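Local coordinates for hypothetical glycoside hydrolase (Parabacteroides distasonis, PDB 3TAW), which is of unassigned function but belongs to a glycoside hydrolase-like family with a five-bladed beta-propeller fold, at residues 9-13 with 297-301; 43-47 with 96-100; 89-94 with 331-337. One frame throughout, in Å; residues are numbered along the deposited sequence.

From the N terminus the chain passes through 9-13, which meets 297-301 only after four of the five propeller blades have been traced, so contact 1 closes a very long loop and holds the N-terminal segment against the outer edge of the fourth blade. Contact 2, between 43-47 and 96-100, is a much shorter closure lying wholly within that span; it joins the hairpin of 33-36 and 41-44 to the first blade. Contact 3, pairing 89-94 with 331-337, crosses both others and bridges the first blade to the last. Its segment 89-94 runs almost directly into 96-100 of contact 2, whereas contacts 1 and 2 lie on opposite sides of the chain's centre, their centres about 39 Å apart.

Contact 1 of 3, residues 9-13 with 297-301; sequences ETAWC and IGRLD
Residues 9-13 form no regular helix or strand, but Thr10 to Cys13 make a type I beta turn with Ala11 and Trp12 at its corners (phi/psi -55/-28° and -69/-19°), closed by a hydrogen bond from Cys13 N to Thr10 O of 3.1 Å. Facing it, 297-299 is the end of an extended strand: Gly298 and Arg299 are fully stretched (-164/151° and -163/129°), and Leu300 (-71/135°) leads into a loop. The CA atoms of Thr10 and Leu300, 7.4 Å apart, are the closest pair of CA atoms across the segments, and no definite hydrogen bond joins the two.

Side-chain packing therefore carries the contact. Leu300, in the mt rotamer, extends its CD2 into the concave side of the turn, 3.9 Å from Thr10 CG2, 4.0 Å from Trp12 CZ2 and 4.2 Å from Cys13 CB. Trp12 (chi1 p, chi2 -93°) brings the CZ2 corner of its indole up to the strand backbone, 3.7 Å from Arg299 N and 3.9 Å from Gly298 C. A beta carbon on Gly298 would point at this ring and come tightly close to CZ2, so glycine lets the indole approach the main chain. Arg299 points away and forms a salt bridge with Asp241.

This is an N-terminal segment packed on an edge strand of a propeller blade. Strand 296-299 is bordered by 281-288, where Ile297 and Gly298 both face Leu287 in a classic beta bulge; Trp12 also touches Leu287, Cys13 touches Gln285, and the Cys13 carbonyl accepts a hydrogen bond from Lys352 near the C terminus.

Contact 2 of 3, residues 43-47 with 96-100; sequences VAWEE and RDTKP
A salt bridge from Arg96 NH2 to Glu46 OE1 (2.9 Å, N-H...O 155°) and a hydrogen bond from Trp45 NE1 to Thr98 O (2.9 Å, 138°) fasten the turn after a small hairpin to the outer edge of the first propeller blade. Glu46 OE1 is also bound by Tyr66 OH, and Arg96 NH2 by the Lys28 carbonyl, so the ion pair belongs to a wider polar network. A water donates to both Glu46 OE2 (2.6 Å) and Asp97 O (2.9 Å).

Residues 44-47 make a type I beta turn, with Ala44 the centre of an inverse gamma turn; 97-100 runs as an irregular loop leaving strand 95-96 at Arg96. The nearest CA atoms are those of Trp45 and Pro100, 7.8 Å apart. Trp45 (chi1 p, chi2 -88°) and Glu46 (chi1 p, chi2 t) point toward the loop. Asp97 O and Thr98 O lie at the indole edge, while Pro100 covers one face in a CH-pi contact, its CD 3.7 Å from the centroid of the Trp45 five-membered ring.

Contact 3 of 3, residues 89-94 with 331-337; sequences TDGIHF and RNKWYLY. With EDO (1,2-ethanediol), chain J.
Tyr337 (chi1 m, chi2 -80°) packs against the tip of the Phe94 ring, its CE1 3.7 Å from Phe94 CZ and the ring planes at 87°, while its hydroxyl donates a 2.7 Å hydrogen bond to Gly91 O. Tyr335, two residues earlier on strand 333-340, points the same way (chi1 m): its CE2 is 3.8 Å from Gly91 CA, and its OH shares a water with Asp90 O (2.9 and 2.6 Å). Gly91 and Tyr335 have CA atoms 6.7 Å apart. Gly91 adopts positive phi (81/-3°), and a beta carbon there would clash with Tyr335 CE2.

Asp90 shapes the loop in an Asx turn, its OD1 accepting from Ile92 N and His93 N and its OD2 from His93 ND1. Arg331 NH1 donates to Thr89 O (2.9 Å), and 1,2-ethanediol accepts from Arg331 N and Asn332 N.

Directly at Thr89 and Gly91, and through water at Asp90, the last propeller blade's polar links to the first fall on loop carbonyls, while the Asp90 carboxylate is used within the loop.

Contact 1 of 3, residues 9-13 with 297-301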
loop_
_atom_site.group_PDB
_atom_site.type_symbol
_atom_site.label_atom_id
_atom_site.label_comp_id
_atom_site.label_asym_id
_atom_site.label_seq_id
_atom_site.Cartn_x
_atom_site.Cartn_y
_atom_site.Cartn_z
ATOM N N GLU A 9 3.682 -18.936 18.928
ATOM C CA GLU A 9 3.085 -17.638 19.241
ATOM C C GLU A 9 2.910 -16.767 17.987
ATOM O O GLU A 9 2.087 -15.845 18.000
ATOM C CB GLU A 9 3.909 -16.875 20.290
ATOM C CG GLU A 9 5.289 -16.400 19.809
ATOM C CD GLU A 9 5.905 -15.321 20.701
ATOM O OE1 GLU A 9 5.402 -15.083 21.821
ATOM O OE2 GLU A 9 6.905 -14.710 20.274
ATOM N N THR A 10 3.694 -17.039 16.933
ATOM C CA THR A 10 3.559 -16.327 15.655
ATOM C C THR A 10 2.923 -17.168 14.538
ATOM O O THR A 10 3.022 -16.795 13.373
ATOM C CB THR A 10 4.918 -15.817 15.124
ATOM O OG1 THR A 10 5.714 -16.928 14.696
ATOM C CG2 THR A 10 5.648 -15.002 16.163
ATOM N N ALA A 11 2.270 -18.285 14.881
ATOM C CA ALA A 11 1.548 -19.116 13.898
ATOM C C ALA A 11 0.499 -18.334 13.090
ATOM O O ALA A 11 0.203 -18.702 11.962
ATOM C CB ALA A 11 0.879 -20.298 14.582
ATOM N N TRP A 12 -0.052 -17.267 13.677
ATOM C CA TRP A 12 -1.064 -16.424 13.023
ATOM C C TRP A 12 -0.522 -15.595 11.862
ATOM O O TRP A 12 -1.315 -15.094 11.061
ATOM C CB TRP A 12 -1.697 -15.431 14.026
ATOM C CG TRP A 12 -0.686 -14.559 14.743
ATOM C CD1 TRP A 12 -0.101 -14.810 15.964
ATOM C CD2 TRP A 12 -0.131 -13.308 14.288
ATOM N NE1 TRP A 12 0.772 -13.798 16.290
ATOM C CE2 TRP A 12 0.764 -12.859 15.290
ATOM C CE3 TRP A 12 -0.313 -12.522 13.151
ATOM C CZ2 TRP A 12 1.492 -11.672 15.166
ATOM C CZ3 TRP A 12 0.399 -11.321 13.041
ATOM C CH2 TRP A 12 1.281 -10.907 14.049
ATOM N N CYS A 13 0.789 -15.391 11.797
ATOM C CA CYS A 13 1.334 -14.446 10.815
ATOM C C CYS A 13 1.512 -15.082 9.441
ATOM O O CYS A 13 1.582 -16.291 9.297
ATOM C CB CYS A 13 2.620 -13.795 11.319
ATOM S SG CYS A 13 4.120 -14.741 11.104
ATOM N N ILE A 297 -3.865 -7.795 19.411
ATOM C CA ILE A 297 -3.611 -9.061 20.090
ATOM C C ILE A 297 -2.354 -9.793 19.620
ATOM O O ILE A 297 -2.037 -10.898 20.097
ATOM C CB ILE A 297 -4.818 -10.009 19.952
ATOM C CG1 ILE A 297 -5.133 -10.305 18.488
ATOM C CG2 ILE A 297 -6.067 -9.421 20.635
ATOM C CD1 ILE A 297 -6.214 -11.411 18.358
ATOM N N GLY A 298 -1.628 -9.185 18.689
ATOM C CA GLY A 298 -0.342 -9.733 18.250
ATOM C C GLY A 298 0.451 -8.691 17.490
ATOM O O GLY A 298 -0.122 -7.800 16.886
ATOM N N ARG A 299 1.775 -8.813 17.557
ATOM C CA ARG A 299 2.692 -7.920 16.822
ATOM C C ARG A 299 4.072 -8.558 16.777
ATOM O O ARG A 299 4.596 -8.964 17.823
ATOM C CB ARG A 299 2.763 -6.580 17.540
ATOM C CG ARG A 299 3.503 -5.470 16.834
ATOM C CD ARG A 299 3.333 -4.186 17.633
ATOM N NE ARG A 299 3.997 -3.031 17.046
ATOM C CZ ARG A 299 3.944 -1.791 17.530
ATOM N NH1 ARG A 299 3.251 -1.531 18.638
ATOM N NH2 ARG A 299 4.571 -0.796 16.908
ATOM N N LEU A 300 4.672 -8.655 15.587
ATOM C CA LEU A 300 5.975 -9.315 15.466
ATOM C C LEU A 300 7.043 -8.451 16.107
ATOM O O LEU A 300 7.063 -7.243 15.880
ATOM C CB LEU A 300 6.348 -9.572 14.005
ATOM C CG LEU A 300 5.405 -10.495 13.238
ATOM C CD1 LEU A 300 5.933 -10.660 11.792
ATOM C CD2 LEU A 300 5.265 -11.828 13.934
ATOM N N ASP A 301 7.916 -9.080 16.891
ATOM C CA ASP A 301 9.062 -8.401 17.516
ATOM C C ASP A 301 10.134 -8.007 16.503
ATOM O O ASP A 301 10.884 -7.058 16.722
ATOM C CB ASP A 301 9.774 -9.340 18.497
ATOM C CG ASP A 301 9.005 -9.618 19.761
ATOM O OD1 ASP A 301 8.170 -8.811 20.207
ATOM O OD2 ASP A 301 9.323 -10.672 20.359
#

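Contact 2 of 3, residues 43-47 with 96-100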
loop_
_atom_site.group_PDB
_atom_site.type_symbol
_atom_site.label_atom_id
_atom_site.label_comp_id
_atom_site.label_asym_id
_atom_site.label_seq_id
_atom_site.Cartn_x
_atom_site.Cartn_y
_atom_site.Cartn_z
ATOM N N VAL A 43 5.210 12.694 -22.050
ATOM C CA VAL A 43 6.053 12.574 -20.876
ATOM C C VAL A 43 6.588 11.150 -20.734
ATOM O O VAL A 43 5.873 10.175 -21.015
ATOM C CB VAL A 43 5.179 12.941 -19.631
ATOM C CG1 VAL A 43 5.819 12.494 -18.336
ATOM C CG2 VAL A 43 4.825 14.437 -19.651
ATOM N N ALA A 44 7.840 11.034 -20.293
ATOM C CA ALA A 44 8.426 9.726 -19.959
ATOM C C ALA A 44 8.023 9.366 -18.520
ATOM O O ALA A 44 8.732 9.667 -17.538
ATOM C CB ALA A 44 9.929 9.731 -20.144
ATOM N N TRP A 45 6.864 8.736 -18.429
ATOM C CA TRP A 45 6.124 8.616 -17.185
ATOM C C TRP A 45 6.684 7.589 -16.211
ATOM O O TRP A 45 6.276 7.574 -15.054
ATOM C CB TRP A 45 4.654 8.302 -17.490
ATOM C CG TRP A 45 4.414 6.993 -18.148
ATOM C CD1 TRP A 45 4.426 6.722 -19.495
ATOM C CD2 TRP A 45 4.049 5.771 -17.500
ATOM N NE1 TRP A 45 4.133 5.404 -19.715
ATOM C CE2 TRP A 45 3.899 4.790 -18.508
ATOM C CE3 TRP A 45 3.850 5.404 -16.163
ATOM C CZ2 TRP A 45 3.543 3.465 -18.224
ATOM C CZ3 TRP A 45 3.493 4.098 -15.882
ATOM C CH2 TRP A 45 3.350 3.138 -16.899
ATOM N N GLU A 46 7.608 6.743 -16.661
ATOM C CA GLU A 46 8.184 5.716 -15.790
ATOM C C GLU A 46 9.697 5.649 -15.910
ATOM O O GLU A 46 10.333 4.630 -15.606
ATOM C CB GLU A 46 7.533 4.354 -16.051
ATOM C CG GLU A 46 7.568 3.868 -17.480
ATOM C CD GLU A 46 6.949 2.498 -17.655
ATOM O OE1 GLU A 46 6.564 1.883 -16.624
ATOM O OE2 GLU A 46 6.862 2.041 -18.826
ATOM N N GLU A 47 10.290 6.775 -16.273
ATOM C CA GLU A 47 11.713 6.824 -16.573
ATOM C C GLU A 47 12.615 6.763 -15.354
ATOM O O GLU A 47 13.744 6.306 -15.447
ATOM C CB GLU A 47 11.976 8.115 -17.361
ATOM C CG GLU A 47 13.398 8.395 -17.719
ATOM C CD GLU A 47 13.477 9.555 -18.688
ATOM O OE1 GLU A 47 13.075 10.667 -18.293
ATOM O OE2 GLU A 47 13.890 9.331 -19.850
ATOM N N ARG A 96 3.661 -5.285 -19.426
ATOM C CA ARG A 96 3.329 -3.918 -18.969
ATOM C C ARG A 96 2.692 -3.094 -20.069
ATOM O O ARG A 96 3.167 -3.101 -21.205
ATOM C CB ARG A 96 4.594 -3.210 -18.475
ATOM C CG ARG A 96 5.270 -3.913 -17.325
ATOM C CD ARG A 96 6.743 -3.550 -17.229
ATOM N NE ARG A 96 6.989 -2.139 -16.924
ATOM C CZ ARG A 96 8.177 -1.658 -16.572
ATOM N NH1 ARG A 96 9.242 -2.451 -16.511
ATOM N NH2 ARG A 96 8.291 -0.368 -16.269
ATOM N N ASP A 97 1.637 -2.372 -19.718
ATOM C CA ASP A 97 1.053 -1.390 -20.600
ATOM C C ASP A 97 2.008 -0.212 -20.817
ATOM O O ASP A 97 2.723 0.219 -19.905
ATOM C CB ASP A 97 -0.270 -0.867 -20.032
ATOM C CG ASP A 97 -1.447 -1.802 -20.292
ATOM O OD1 ASP A 97 -1.257 -2.911 -20.868
ATOM O OD2 ASP A 97 -2.565 -1.393 -19.922
ATOM N N THR A 98 1.936 0.357 -22.014
ATOM C CA THR A 98 2.730 1.529 -22.332
ATOM C C THR A 98 2.090 2.808 -21.832
ATOM O O THR A 98 2.766 3.808 -21.727
ATOM C CB THR A 98 2.981 1.644 -23.856
ATOM O OG1 THR A 98 1.729 1.660 -24.564
ATOM C CG2 THR A 98 3.817 0.496 -24.321
ATOM N N LYS A 99 0.777 2.791 -21.612
ATOM C CA LYS A 99 0.056 3.925 -21.046
ATOM C C LYS A 99 -0.256 3.644 -19.574
ATOM O O LYS A 99 -0.750 2.580 -19.262
ATOM C CB LYS A 99 -1.262 4.130 -21.798
ATOM C CG LYS A 99 -1.884 5.469 -21.608
ATOM C CD LYS A 99 -3.241 5.565 -22.304
ATOM C CE LYS A 99 -4.332 4.924 -21.480
ATOM N NZ LYS A 99 -4.470 5.687 -20.208
ATOM N N PRO A 100 0.002 4.613 -18.679
ATOM C CA PRO A 100 -0.447 4.418 -17.301
ATOM C C PRO A 100 -1.979 4.273 -17.219
ATOM O O PRO A 100 -2.724 4.859 -18.026
ATOM C CB PRO A 100 0.050 5.669 -16.572
ATOM C CG PRO A 100 0.114 6.729 -17.676
ATOM C CD PRO A 100 0.506 5.983 -18.929
HETATM O O HOH W 1 5.524 -0.104 -19.403
#

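Contact 3 of 3, residues 89-94 with 331-337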
loop_
_atom_site.group_PDB
_atom_site.type_symbol
_atom_site.label_atom_id
_atom_site.label_comp_id
_atom_site.label_asym_id
_atom_site.label_seq_id
_atom_site.Cartn_x
_atom_site.Cartn_y
_atom_site.Cartn_z
ATOM N N THR A 89 0.981 -14.287 -15.290
ATOM C CA THR A 89 0.354 -15.579 -15.000
ATOM C C THR A 89 1.209 -16.434 -14.081
ATOM O O THR A 89 0.777 -17.531 -13.706
ATOM C CB THR A 89 0.023 -16.370 -16.270
ATOM O OG1 THR A 89 1.216 -16.585 -17.038
ATOM C CG2 THR A 89 -1.000 -15.611 -17.094
ATOM N N ASP A 90 2.418 -15.971 -13.751
ATOM C CA ASP A 90 3.305 -16.709 -12.849
ATOM C C ASP A 90 3.740 -15.882 -11.628
ATOM O O ASP A 90 4.453 -16.389 -10.755
ATOM C CB ASP A 90 4.514 -17.319 -13.594
ATOM C CG ASP A 90 5.485 -16.279 -14.158
ATOM O OD1 ASP A 90 5.362 -15.042 -13.926
ATOM O OD2 ASP A 90 6.432 -16.725 -14.866
ATOM N N GLY A 91 3.318 -14.612 -11.566
ATOM C CA GLY A 91 3.668 -13.735 -10.460
ATOM C C GLY A 91 5.037 -13.093 -10.532
ATOM O O GLY A 91 5.387 -12.290 -9.659
ATOM N N ILE A 92 5.814 -13.430 -11.569
ATOM C CA ILE A 92 7.217 -13.041 -11.674
ATOM C C ILE A 92 7.501 -12.260 -12.935
ATOM O O ILE A 92 8.129 -11.211 -12.871
ATOM C CB ILE A 92 8.122 -14.281 -11.636
ATOM C CG1 ILE A 92 8.115 -14.894 -10.232
ATOM C CG2 ILE A 92 9.546 -13.960 -12.109
ATOM C CD1 ILE A 92 8.681 -16.326 -10.208
ATOM N N HIS A 93 7.041 -12.779 -14.077
ATOM C CA HIS A 93 7.207 -12.136 -15.372
ATOM C C HIS A 93 5.948 -11.341 -15.718
ATOM O O HIS A 93 4.866 -11.897 -15.765
ATOM C CB HIS A 93 7.464 -13.204 -16.434
ATOM C CG HIS A 93 8.693 -14.017 -16.171
ATOM N ND1 HIS A 93 8.647 -15.268 -15.598
ATOM C CD2 HIS A 93 10.004 -13.727 -16.340
ATOM C CE1 HIS A 93 9.880 -15.727 -15.454
ATOM N NE2 HIS A 93 10.722 -14.818 -15.912
ATOM N N PHE A 94 6.126 -10.051 -15.984
ATOM C CA PHE A 94 5.026 -9.124 -16.206
ATOM C C PHE A 94 5.025 -8.544 -17.585
ATOM O O PHE A 94 6.080 -8.213 -18.145
ATOM C CB PHE A 94 5.079 -7.984 -15.178
ATOM C CG PHE A 94 4.606 -8.413 -13.837
ATOM C CD1 PHE A 94 5.458 -9.082 -12.979
ATOM C CD2 PHE A 94 3.284 -8.242 -13.470
ATOM C CE1 PHE A 94 4.998 -9.547 -11.752
ATOM C CE2 PHE A 94 2.815 -8.668 -12.241
ATOM C CZ PHE A 94 3.677 -9.343 -11.381
ATOM N N ARG A 331 -2.822 -19.220 -7.713
ATOM C CA ARG A 331 -2.249 -20.553 -7.954
ATOM C C ARG A 331 -1.718 -21.167 -6.649
ATOM O O ARG A 331 -0.605 -21.663 -6.578
ATOM C CB ARG A 331 -1.139 -20.475 -9.010
ATOM C CG ARG A 331 -1.615 -19.988 -10.341
ATOM C CD ARG A 331 -0.440 -19.833 -11.355
ATOM N NE ARG A 331 0.251 -21.102 -11.603
ATOM C CZ ARG A 331 1.259 -21.253 -12.464
ATOM N NH1 ARG A 331 1.700 -20.217 -13.185
ATOM N NH2 ARG A 331 1.837 -22.440 -12.603
ATOM N N ASN A 332 -2.537 -21.086 -5.614
ATOM C CA ASN A 332 -2.286 -21.730 -4.329
ATOM C C ASN A 332 -1.082 -21.219 -3.536
ATOM O O ASN A 332 -0.608 -21.887 -2.595
ATOM C CB ASN A 332 -2.270 -23.255 -4.497
ATOM C CG ASN A 332 -3.661 -23.794 -4.788
ATOM O OD1 ASN A 332 -4.535 -23.756 -3.922
ATOM N ND2 ASN A 332 -3.878 -24.256 -5.983
ATOM N N LYS A 333 -0.630 -20.018 -3.875
ATOM C CA LYS A 333 0.466 -19.370 -3.140
ATOM C C LYS A 333 0.171 -17.881 -2.910
ATOM O O LYS A 333 -0.633 -17.263 -3.618
ATOM C CB LYS A 333 1.776 -19.481 -3.933
ATOM C CG LYS A 333 2.274 -20.905 -4.220
ATOM C CD LYS A 333 3.554 -20.848 -5.078
ATOM C CE LYS A 333 4.169 -22.222 -5.350
ATOM N NZ LYS A 333 5.198 -22.597 -4.327
ATOM N N TRP A 334 0.887 -17.293 -1.956
ATOM C CA TRP A 334 0.811 -15.859 -1.730
ATOM C C TRP A 334 1.957 -15.163 -2.438
ATOM O O TRP A 334 3.107 -15.561 -2.278
ATOM C CB TRP A 334 0.909 -15.555 -0.255
ATOM C CG TRP A 334 -0.241 -16.035 0.521
ATOM C CD1 TRP A 334 -0.326 -17.203 1.199
ATOM C CD2 TRP A 334 -1.485 -15.358 0.718
ATOM N NE1 TRP A 334 -1.553 -17.319 1.799
ATOM C CE2 TRP A 334 -2.282 -16.195 1.543
ATOM C CE3 TRP A 334 -2.010 -14.150 0.275
ATOM C CZ2 TRP A 334 -3.568 -15.853 1.925
ATOM C CZ3 TRP A 334 -3.307 -13.803 0.672
ATOM C CH2 TRP A 334 -4.060 -14.672 1.487
ATOM N N TYR A 335 1.619 -14.138 -3.218
ATOM C CA TYR A 335 2.578 -13.293 -3.895
ATOM C C TYR A 335 2.503 -11.896 -3.285
ATOM O O TYR A 335 1.452 -11.250 -3.318
ATOM C CB TYR A 335 2.271 -13.229 -5.394
ATOM C CG TYR A 335 2.476 -14.547 -6.098
ATOM C CD1 TYR A 335 1.502 -15.539 -6.055
ATOM C CD2 TYR A 335 3.658 -14.820 -6.778
ATOM C CE1 TYR A 335 1.700 -16.760 -6.688
ATOM C CE2 TYR A 335 3.863 -16.039 -7.414
ATOM C CZ TYR A 335 2.868 -17.013 -7.367
ATOM O OH TYR A 335 3.065 -18.258 -7.990
ATOM N N LEU A 336 3.617 -11.475 -2.707
ATOM C CA LEU A 336 3.775 -10.204 -1.993
ATOM C C LEU A 336 4.646 -9.264 -2.823
ATOM O O LEU A 336 5.764 -9.617 -3.155
ATOM C CB LEU A 336 4.458 -10.463 -0.642
ATOM C CG LEU A 336 4.780 -9.245 0.211
ATOM C CD1 LEU A 336 3.477 -8.568 0.701
ATOM C CD2 LEU A 336 5.708 -9.608 1.368
ATOM N N TYR A 337 4.092 -8.099 -3.195
ATOM C CA TYR A 337 4.768 -7.109 -4.033
ATOM C C TYR A 337 5.158 -5.921 -3.169
ATOM O O TYR A 337 4.340 -5.419 -2.392
ATOM C CB TYR A 337 3.886 -6.686 -5.215
ATOM C CG TYR A 337 3.679 -7.878 -6.123
ATOM C CD1 TYR A 337 4.662 -8.266 -7.036
ATOM C CD2 TYR A 337 2.564 -8.694 -5.985
ATOM C CE1 TYR A 337 4.503 -9.403 -7.817
ATOM C CE2 TYR A 337 2.402 -9.851 -6.761
ATOM C CZ TYR A 337 3.369 -10.196 -7.682
ATOM O OH TYR A 337 3.201 -11.358 -8.416
HETATM C C1 EDO J . -6.472 -18.515 -7.136
HETATM O O1 EDO J . -5.664 -18.497 -8.337
HETATM C C2 EDO J . -5.714 -19.162 -5.972
HETATM O O2 EDO J . -5.304 -20.520 -6.239
HETATM O O HOH W 2 5.329 -18.614 -9.690
#